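Local coordinates for protein phosphatase (Thermotoga maritima, PDB 1NF2) that is probably a magnesium-dependent phosphatase of the haloacid dehalogenase (HAD) superfamily, at residues F5-D10 against R26-L31; A68-P73 against G192-F197; R196-R199 against N203-K206. All coordinates share one frame; numbering follows the deposited sequence.

Interaction 1: residues F5-D10 against R26-L31; sequences FVFDLD and RNIEKL. With MG (magnesium ion), chain F; SO4 (sulfate ion), chain E.
Phe5, on strand 4-8, and Leu31, at the end of helix 22-31, stand 8.5 Å apart between their CA atoms, wide enough for side chains alone to bridge the gap. Leu31 CD1 lies over one face of the Phe5 ring, 3.6 Å from its centroid and 15° off the ring normal, a CH-pi contact. The other branch, Leu31 CD2, reaches the far rim at Phe5 CE2, also at 3.6 Å. A helical turn earlier, Ile28 and Phe7 approach from opposite directions, and Ile28 CD1 ends against Phe7 CZ at 3.3 Å. Both phenylalanines turn CG away from the carbonyl carbon (chi1 -55° and -53°), which sends two rings side by side toward the helix. Leu258 of helix 253-258 touches Ile28 and Leu31, and Phe212 meets Phe7. Further along the chain, away from helix 22-31, Asp8 OD1 binds the magnesium ion at 2.5 Å, and Asp8 OD2 pairs with Lys191; Asp214 and Asp10, the latter through its main-chain O, complete the metal site. No hydrogen bond joins the two segments. Aromatic and branched aliphatic groups therefore seal strand to helix by apolar packing, leaving polar chemistry to the DxD aspartates.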
loop_
_atom_site.group_PDB
_atom_site.type_symbol
_atom_site.label_atom_id
_atom_site.label_comp_id
_atom_site.label_asym_id
_atom_site.label_seq_id
_atom_site.Cartn_x
_atom_site.Cartn_y
_atom_site.Cartn_z
ATOM N N PHE A 5 -5.686 0.497 -16.190
ATOM C CA PHE A 5 -6.548 0.974 -15.119
ATOM C C PHE A 5 -5.972 0.688 -13.728
ATOM O O PHE A 5 -5.894 -0.459 -13.301
ATOM C CB PHE A 5 -7.923 0.319 -15.307
ATOM C CG PHE A 5 -8.521 0.564 -16.674
ATOM C CD1 PHE A 5 -9.194 1.756 -16.954
ATOM C CD2 PHE A 5 -8.343 -0.358 -17.701
ATOM C CE1 PHE A 5 -9.675 2.029 -18.238
ATOM C CE2 PHE A 5 -8.820 -0.098 -18.991
ATOM C CZ PHE A 5 -9.485 1.100 -19.261
ATOM N N VAL A 6 -5.570 1.743 -13.030
ATOM C CA VAL A 6 -4.975 1.598 -11.702
ATOM C C VAL A 6 -5.968 1.951 -10.591
ATOM O O VAL A 6 -6.569 3.021 -10.598
ATOM C CB VAL A 6 -3.716 2.484 -11.585
ATOM C CG1 VAL A 6 -3.030 2.245 -10.234
ATOM C CG2 VAL A 6 -2.757 2.162 -12.739
ATOM N N PHE A 7 -6.120 1.054 -9.626
ATOM C CA PHE A 7 -7.069 1.262 -8.539
ATOM C C PHE A 7 -6.470 1.113 -7.141
ATOM O O PHE A 7 -5.826 0.107 -6.840
ATOM C CB PHE A 7 -8.211 0.236 -8.622
ATOM C CG PHE A 7 -8.895 0.165 -9.955
ATOM C CD1 PHE A 7 -9.895 1.074 -10.292
ATOM C CD2 PHE A 7 -8.571 -0.842 -10.862
ATOM C CE1 PHE A 7 -10.571 0.980 -11.517
ATOM C CE2 PHE A 7 -9.242 -0.945 -12.092
ATOM C CZ PHE A 7 -10.243 -0.032 -12.416
ATOM N N ASP A 8 -6.688 2.098 -6.281
ATOM C CA ASP A 8 -6.233 1.964 -4.902
ATOM C C ASP A 8 -7.340 1.064 -4.345
ATOM O O ASP A 8 -8.431 0.996 -4.928
ATOM C CB ASP A 8 -6.244 3.321 -4.185
ATOM C CG ASP A 8 -5.682 3.250 -2.761
ATOM O OD1 ASP A 8 -5.584 4.310 -2.102
ATOM O OD2 ASP A 8 -5.336 2.147 -2.293
ATOM N N LEU A 9 -7.070 0.359 -3.251
ATOM C CA LEU A 9 -8.072 -0.521 -2.649
ATOM C C LEU A 9 -8.903 0.229 -1.612
ATOM O O LEU A 9 -10.027 0.644 -1.899
ATOM C CB LEU A 9 -7.395 -1.737 -2.007
ATOM C CG LEU A 9 -7.513 -3.076 -2.742
ATOM C CD1 LEU A 9 -7.339 -2.882 -4.230
ATOM C CD2 LEU A 9 -6.477 -4.045 -2.210
ATOM N N ASP A 10 -8.350 0.408 -0.411
ATOM C CA ASP A 10 -9.048 1.115 0.661
ATOM C C ASP A 10 -9.541 2.487 0.207
ATOM O O ASP A 10 -8.853 3.188 -0.541
ATOM C CB ASP A 10 -8.125 1.266 1.881
ATOM C CG ASP A 10 -7.874 -0.060 2.591
ATOM O OD1 ASP A 10 -8.709 -0.462 3.428
ATOM O OD2 ASP A 10 -6.851 -0.709 2.299
ATOM N N ARG A 26 -17.833 -6.714 -11.658
ATOM C CA ARG A 26 -18.147 -7.038 -13.047
ATOM C C ARG A 26 -17.475 -6.121 -14.070
ATOM O O ARG A 26 -17.039 -6.580 -15.124
ATOM C CB ARG A 26 -19.662 -7.062 -13.271
ATOM C CG ARG A 26 -20.291 -8.398 -12.915
ATOM C CD ARG A 26 -21.731 -8.473 -13.389
ATOM N NE ARG A 26 -22.686 -8.184 -12.326
ATOM C CZ ARG A 26 -23.228 -9.103 -11.530
ATOM N NH1 ARG A 26 -22.913 -10.384 -11.674
ATOM N NH2 ARG A 26 -24.088 -8.735 -10.591
ATOM N N ASN A 27 -17.378 -4.833 -13.765
ATOM C CA ASN A 27 -16.736 -3.913 -14.697
ATOM C C ASN A 27 -15.248 -4.194 -14.820
ATOM O O ASN A 27 -14.681 -4.087 -15.910
ATOM C CB ASN A 27 -16.967 -2.465 -14.275
ATOM C CG ASN A 27 -18.328 -1.956 -14.693
ATOM O OD1 ASN A 27 -18.698 -2.058 -15.862
ATOM N ND2 ASN A 27 -19.081 -1.402 -13.744
ATOM N N ILE A 28 -14.614 -4.561 -13.710
ATOM C CA ILE A 28 -13.191 -4.873 -13.744
ATOM C C ILE A 28 -13.005 -6.132 -14.590
ATOM O O ILE A 28 -12.121 -6.184 -15.447
ATOM C CB ILE A 28 -12.614 -5.135 -12.331
ATOM C CG1 ILE A 28 -12.850 -3.921 -11.423
ATOM C CG2 ILE A 28 -11.128 -5.447 -12.434
ATOM C CD1 ILE A 28 -12.254 -2.622 -11.924
ATOM N N GLU A 29 -13.835 -7.146 -14.338
ATOM C CA GLU A 29 -13.787 -8.401 -15.088
ATOM C C GLU A 29 -13.813 -8.139 -16.592
ATOM O O GLU A 29 -13.039 -8.719 -17.345
ATOM C CB GLU A 29 -14.976 -9.295 -14.714
ATOM C CG GLU A 29 -14.686 -10.310 -13.628
ATOM C CD GLU A 29 -13.727 -11.392 -14.090
ATOM O OE1 GLU A 29 -13.344 -12.247 -13.262
ATOM O OE2 GLU A 29 -13.359 -11.390 -15.286
ATOM N N LYS A 30 -14.710 -7.264 -17.027
ATOM C CA LYS A 30 -14.815 -6.945 -18.447
ATOM C C LYS A 30 -13.535 -6.295 -18.991
ATOM O O LYS A 30 -13.087 -6.614 -20.097
ATOM C CB LYS A 30 -16.024 -6.034 -18.684
ATOM C CG LYS A 30 -17.359 -6.717 -18.419
ATOM C CD LYS A 30 -18.506 -5.717 -18.398
ATOM C CE LYS A 30 -18.582 -4.937 -19.700
ATOM N NZ LYS A 30 -19.654 -3.900 -19.661
ATOM N N LEU A 31 -12.947 -5.387 -18.215
ATOM C CA LEU A 31 -11.719 -4.720 -18.633
ATOM C C LEU A 31 -10.537 -5.678 -18.689
ATOM O O LEU A 31 -9.752 -5.645 -19.639
ATOM C CB LEU A 31 -11.362 -3.582 -17.674
ATOM C CG LEU A 31 -12.170 -2.288 -17.719
ATOM C CD1 LEU A 31 -11.622 -1.325 -16.669
ATOM C CD2 LEU A 31 -12.076 -1.675 -19.106
HETATM MG MG MG F . -6.682 4.495 0.134
HETATM S S SO4 E . -21.519 -12.997 -13.455
HETATM O O1 SO4 E . -20.737 -14.008 -14.195
HETATM O O2 SO4 E . -21.118 -13.020 -12.037
HETATM O O3 SO4 E . -21.260 -11.658 -14.021
HETATM O O4 SO4 E . -22.958 -13.304 -13.560
#

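Interaction 2: residues A68-P73 against G192-F197; sequences AIVYLP and GKALRF
Val70 and Ala194 both turn toward the other segment, and a single methyl, Val70 CG2, does the touching. It meets Ala194 CB at 3.8 Å and also rests beside the main chain of the helix, 4.0 Å from Ala194 O. The valine stands with CG1 opposite its own backbone N (chi1 176°), which turns CG2 away from the carbonyl carbon and leaves it as the branch facing Ala194, while CG1 packs on Leu198 of the same helix. Phe197 comes to the same methyl from one turn further along: its CD2 lies 4.4 Å from Val70 CG2, with the ring set obliquely to it. With CG anti to the backbone N (chi1 178°), Phe197 carries its ring toward the strand, where CD2 is the atom next to the valine methyl.

The choice of residues follows from the spacing. Val70 and Ala194 approach to 6.5 Å between CA atoms, and a lone CB on the helix lets the backbones come this near. A beta-branched valine suits the strand and is just broad enough to fill the interval, whereas the flat ring of Phe197 extends the apolar surface outward. Nothing polar crosses between the segments; helical bonds such as Phe197 N to Lys193 O, 3.0 Å, stay within the helix.

Strand 69-72 begins at a classic beta bulge, where Ala68 and Ile69 both face Ala64, and runs between strands 62-64 and 76-80 of the large mixed sheet. Helix 191-202 lies across this part of the sheet: Ala194 and Leu195 also touch Ile63 of strand 62-64, Phe197 reaches Ile78 and Leu79 of strand 76-80, and Leu72 continues the packing onto Met202 near the helix's end.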
loop_
_atom_site.group_PDB
_atom_site.type_symbol
_atom_site.label_atom_id
_atom_site.label_comp_id
_atom_site.label_asym_id
_atom_site.label_seq_id
_atom_site.Cartn_x
_atom_site.Cartn_y
_atom_site.Cartn_z
ATOM N N ALA A 68 6.706 -0.095 -2.072
ATOM C CA ALA A 68 7.922 -0.870 -1.829
ATOM C C ALA A 68 7.955 -2.153 -2.652
ATOM O O ALA A 68 9.029 -2.647 -3.005
ATOM C CB ALA A 68 8.058 -1.194 -0.337
ATOM N N ILE A 69 6.783 -2.700 -2.953
ATOM C CA ILE A 69 6.721 -3.912 -3.752
ATOM C C ILE A 69 5.926 -3.763 -5.042
ATOM O O ILE A 69 4.832 -3.190 -5.051
ATOM C CB ILE A 69 6.127 -5.082 -2.940
ATOM C CG1 ILE A 69 7.152 -5.531 -1.890
ATOM C CG2 ILE A 69 5.752 -6.241 -3.856
ATOM C CD1 ILE A 69 6.794 -6.806 -1.170
ATOM N N VAL A 70 6.504 -4.261 -6.133
ATOM C CA VAL A 70 5.843 -4.264 -7.434
ATOM C C VAL A 70 5.843 -5.731 -7.850
ATOM O O VAL A 70 6.896 -6.362 -7.943
ATOM C CB VAL A 70 6.594 -3.421 -8.492
ATOM C CG1 VAL A 70 5.904 -3.549 -9.850
ATOM C CG2 VAL A 70 6.616 -1.961 -8.072
ATOM N N TYR A 71 4.652 -6.273 -8.076
ATOM C CA TYR A 71 4.500 -7.670 -8.447
ATOM C C TYR A 71 3.802 -7.876 -9.791
ATOM O O TYR A 71 2.862 -7.157 -10.131
ATOM C CB TYR A 71 3.732 -8.378 -7.329
ATOM C CG TYR A 71 3.024 -9.660 -7.717
ATOM C CD1 TYR A 71 1.840 -9.633 -8.470
ATOM C CD2 TYR A 71 3.514 -10.901 -7.307
ATOM C CE1 TYR A 71 1.164 -10.806 -8.800
ATOM C CE2 TYR A 71 2.843 -12.083 -7.629
ATOM C CZ TYR A 71 1.669 -12.027 -8.376
ATOM O OH TYR A 71 1.004 -13.191 -8.685
ATOM N N LEU A 72 4.282 -8.857 -10.551
ATOM C CA LEU A 72 3.704 -9.221 -11.848
ATOM C C LEU A 72 3.279 -10.680 -11.752
ATOM O O LEU A 72 4.057 -11.532 -11.319
ATOM C CB LEU A 72 4.720 -9.066 -12.991
ATOM C CG LEU A 72 5.043 -7.638 -13.435
ATOM C CD1 LEU A 72 5.962 -7.662 -14.651
ATOM C CD2 LEU A 72 3.753 -6.914 -13.769
ATOM N N PRO A 73 2.032 -10.984 -12.153
ATOM C CA PRO A 73 1.488 -12.344 -12.113
ATOM C C PRO A 73 2.450 -13.413 -12.630
ATOM O O PRO A 73 2.508 -14.520 -12.096
ATOM C CB PRO A 73 0.235 -12.232 -12.976
ATOM C CG PRO A 73 -0.229 -10.826 -12.695
ATOM C CD PRO A 73 1.068 -10.053 -12.772
ATOM N N GLY A 192 3.702 6.359 -6.534
ATOM C CA GLY A 192 4.036 6.982 -7.802
ATOM C C GLY A 192 5.310 6.421 -8.409
ATOM O O GLY A 192 5.338 6.090 -9.594
ATOM N N LYS A 193 6.372 6.314 -7.610
ATOM C CA LYS A 193 7.631 5.774 -8.111
ATOM C C LYS A 193 7.414 4.337 -8.539
ATOM O O LYS A 193 7.966 3.884 -9.549
ATOM C CB LYS A 193 8.728 5.825 -7.039
ATOM C CG LYS A 193 9.298 7.212 -6.767
ATOM C CD LYS A 193 10.629 7.096 -6.011
ATOM C CE LYS A 193 11.248 8.455 -5.719
ATOM N NZ LYS A 193 10.403 9.253 -4.787
ATOM N N ALA A 194 6.612 3.608 -7.771
ATOM C CA ALA A 194 6.340 2.224 -8.117
ATOM C C ALA A 194 5.580 2.137 -9.454
ATOM O O ALA A 194 5.888 1.287 -10.289
ATOM C CB ALA A 194 5.544 1.545 -7.004
ATOM N N LEU A 195 4.600 3.017 -9.659
ATOM C CA LEU A 195 3.829 2.998 -10.901
ATOM C C LEU A 195 4.688 3.403 -12.090
ATOM O O LEU A 195 4.552 2.841 -13.175
ATOM C CB LEU A 195 2.601 3.922 -10.819
ATOM C CG LEU A 195 1.742 3.967 -12.107
ATOM C CD1 LEU A 195 1.327 2.553 -12.491
ATOM C CD2 LEU A 195 0.520 4.850 -11.917
ATOM N N ARG A 196 5.565 4.383 -11.888
ATOM C CA ARG A 196 6.448 4.835 -12.955
ATOM C C ARG A 196 7.375 3.696 -13.370
ATOM O O ARG A 196 7.650 3.503 -14.551
ATOM C CB ARG A 196 7.288 6.025 -12.492
ATOM C CG ARG A 196 8.008 6.720 -13.630
ATOM C CD ARG A 196 9.250 7.422 -13.139
ATOM N NE ARG A 196 8.969 8.519 -12.220
ATOM C CZ ARG A 196 9.800 8.909 -11.256
ATOM N NH1 ARG A 196 10.957 8.287 -11.083
ATOM N NH2 ARG A 196 9.483 9.927 -10.468
ATOM N N PHE A 197 7.848 2.944 -12.382
ATOM C CA PHE A 197 8.739 1.806 -12.603
ATOM C C PHE A 197 8.011 0.726 -13.412
ATOM O O PHE A 197 8.561 0.140 -14.353
ATOM C CB PHE A 197 9.165 1.236 -11.248
ATOM C CG PHE A 197 10.044 0.026 -11.341
ATOM C CD1 PHE A 197 11.426 0.162 -11.442
ATOM C CD2 PHE A 197 9.492 -1.251 -11.331
ATOM C CE1 PHE A 197 12.245 -0.958 -11.530
ATOM C CE2 PHE A 197 10.304 -2.384 -11.423
ATOM C CZ PHE A 197 11.682 -2.236 -11.522
#

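Interaction 3: residues R196-R199 against N203-K206; sequences RFLR and NWKK
Arg199 O is gripped by two backbone amides of the segment that follows the helix, those of Asn203 and Trp204. The Trp204 N bond is the sounder, 3.0 Å long with an N-H...O angle of 142°; the Asn203 N bond is shorter, 2.7 Å, but bent and weak. Asn203 takes a positive phi of 72°, a conformation that asparagine adopts more readily than most residues, and there the helix ends. The 6→1 bond from Trp204 N to Arg199 O and that positive phi are features of a Schellman-type C-cap.

Once the chain has turned, Trp204 comes back toward the helix. Its CB presses on Arg199 CG at 3.2 Å, a tight approach, while CD1 of the indole lies 3.7 Å from Arg199 CA. Leu198 CG packs against Trp204 NE1 at 4.1 Å; this indole nitrogen is buried and has no hydrogen-bond partner. Arg199 suits its place because its aliphatic stem can cross Trp204 at a slant, touching it at CG, while its charged end passes on. With CG swung to the side away from the backbone N (chi1 -154°), the stem meets Trp204 and the guanidinium reaches Glu224 in a salt bridge. One guanidinium face carries Arg196 CG. Lys206 brings its NZ to 4.4 Å from Arg199 NH1; this nearness of like charges is probably eased by Glu224, and Lys206 NZ itself bonds to Glu223 O.

The turn leads from helix 191-202 into the loop before strand 209-213. Arg199 and Trp204 both touch Ile209 at the start of that strand, and the indole also meets the ring of Tyr36, which begins strand 36-40, so the helix end is packed against the starts of two interior strands of the large sheet.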
loop_
_atom_site.group_PDB
_atom_site.type_symbol
_atom_site.label_atom_id
_atom_site.label_comp_id
_atom_site.label_asym_id
_atom_site.label_seq_id
_atom_site.Cartn_x
_atom_site.Cartn_y
_atom_site.Cartn_z
ATOM N N ARG A 196 5.565 4.383 -11.888
ATOM C CA ARG A 196 6.448 4.835 -12.955
ATOM C C ARG A 196 7.375 3.696 -13.370
ATOM O O ARG A 196 7.650 3.503 -14.551
ATOM C CB ARG A 196 7.288 6.025 -12.492
ATOM C CG ARG A 196 8.008 6.720 -13.630
ATOM C CD ARG A 196 9.250 7.422 -13.139
ATOM N NE ARG A 196 8.969 8.519 -12.220
ATOM C CZ ARG A 196 9.800 8.909 -11.256
ATOM N NH1 ARG A 196 10.957 8.287 -11.083
ATOM N NH2 ARG A 196 9.483 9.927 -10.468
ATOM N N PHE A 197 7.848 2.944 -12.382
ATOM C CA PHE A 197 8.739 1.806 -12.603
ATOM C C PHE A 197 8.011 0.726 -13.412
ATOM O O PHE A 197 8.561 0.140 -14.353
ATOM C CB PHE A 197 9.165 1.236 -11.248
ATOM C CG PHE A 197 10.044 0.026 -11.341
ATOM C CD1 PHE A 197 11.426 0.162 -11.442
ATOM C CD2 PHE A 197 9.492 -1.251 -11.331
ATOM C CE1 PHE A 197 12.245 -0.958 -11.530
ATOM C CE2 PHE A 197 10.304 -2.384 -11.423
ATOM C CZ PHE A 197 11.682 -2.236 -11.522
ATOM N N LEU A 198 6.775 0.451 -13.009
ATOM C CA LEU A 198 5.948 -0.546 -13.671
ATOM C C LEU A 198 5.734 -0.136 -15.130
ATOM O O LEU A 198 5.783 -0.966 -16.040
ATOM C CB LEU A 198 4.604 -0.646 -12.955
ATOM C CG LEU A 198 3.589 -1.608 -13.565
ATOM C CD1 LEU A 198 4.167 -3.029 -13.618
ATOM C CD2 LEU A 198 2.330 -1.567 -12.731
ATOM N N ARG A 199 5.516 1.158 -15.332
ATOM C CA ARG A 199 5.297 1.729 -16.653
ATOM C C ARG A 199 6.499 1.486 -17.576
ATOM O O ARG A 199 6.344 1.085 -18.735
ATOM C CB ARG A 199 5.047 3.225 -16.510
ATOM C CG ARG A 199 4.222 3.830 -17.611
ATOM C CD ARG A 199 3.954 5.285 -17.318
ATOM N NE ARG A 199 5.167 6.082 -17.435
ATOM C CZ ARG A 199 5.314 7.284 -16.896
ATOM N NH1 ARG A 199 4.320 7.815 -16.202
ATOM N NH2 ARG A 199 6.447 7.951 -17.047
ATOM N N ASN A 203 6.133 -0.877 -20.548
ATOM C CA ASN A 203 6.130 0.009 -21.702
ATOM C C ASN A 203 4.787 0.740 -21.870
ATOM O O ASN A 203 4.325 0.954 -22.991
ATOM C CB ASN A 203 6.470 -0.778 -22.971
ATOM C CG ASN A 203 7.058 0.097 -24.058
ATOM O OD1 ASN A 203 7.286 -0.357 -25.176
ATOM N ND2 ASN A 203 7.314 1.361 -23.733
ATOM N N TRP A 204 4.164 1.106 -20.746
ATOM C CA TRP A 204 2.903 1.850 -20.764
ATOM C C TRP A 204 3.284 3.268 -21.138
ATOM O O TRP A 204 4.428 3.674 -20.963
ATOM C CB TRP A 204 2.273 2.012 -19.367
ATOM C CG TRP A 204 1.894 0.818 -18.565
ATOM C CD1 TRP A 204 1.760 0.763 -17.194
ATOM C CD2 TRP A 204 1.517 -0.455 -19.048
ATOM N NE1 TRP A 204 1.317 -0.471 -16.804
ATOM C CE2 TRP A 204 1.158 -1.243 -17.928
ATOM C CE3 TRP A 204 1.441 -1.018 -20.322
ATOM C CZ2 TRP A 204 0.734 -2.551 -18.046
ATOM C CZ3 TRP A 204 1.023 -2.315 -20.438
ATOM C CH2 TRP A 204 0.675 -3.070 -19.308
ATOM N N LYS A 205 2.320 4.030 -21.628
ATOM C CA LYS A 205 2.571 5.430 -21.903
ATOM C C LYS A 205 1.549 6.113 -20.995
ATOM O O LYS A 205 0.483 5.561 -20.742
ATOM C CB LYS A 205 2.379 5.771 -23.393
ATOM C CG LYS A 205 0.975 5.700 -23.959
ATOM C CD LYS A 205 1.042 5.874 -25.482
ATOM C CE LYS A 205 -0.321 6.132 -26.122
ATOM N NZ LYS A 205 -0.813 7.521 -25.880
ATOM N N LYS A 206 1.885 7.278 -20.465
ATOM C CA LYS A 206 0.975 7.979 -19.564
ATOM C C LYS A 206 -0.440 8.218 -20.097
ATOM O O LYS A 206 -1.414 8.090 -19.350
ATOM C CB LYS A 206 1.588 9.318 -19.146
ATOM C CG LYS A 206 2.747 9.183 -18.183
ATOM C CD LYS A 206 3.533 10.482 -18.053
ATOM C CE LYS A 206 2.637 11.669 -17.734
ATOM N NZ LYS A 206 1.934 11.514 -16.437
#

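Interactions 1 and 2 are buried, apolar contacts of helices against the same large mixed sheet: helix 22-31 packs on strand 4-8, and helix 191-202 on strand 69-72. Their centres are about 17 Å apart, and they touch where Val6 CG2 meets Leu195 CD1 at 4.1 Å. Interaction 1 differs in that its strand runs on to the magnesium site. Interaction 3 shares Arg196 and Phe197 with interaction 2 but belongs to the partly exposed end of helix 191-202; there, backbone hydrogen bonds and charged side chains join the packing. Leu198 still ties the two together, its CD1 lying 3.9 Å from Leu72 CD2, so one helix carries both core and surface chemistry.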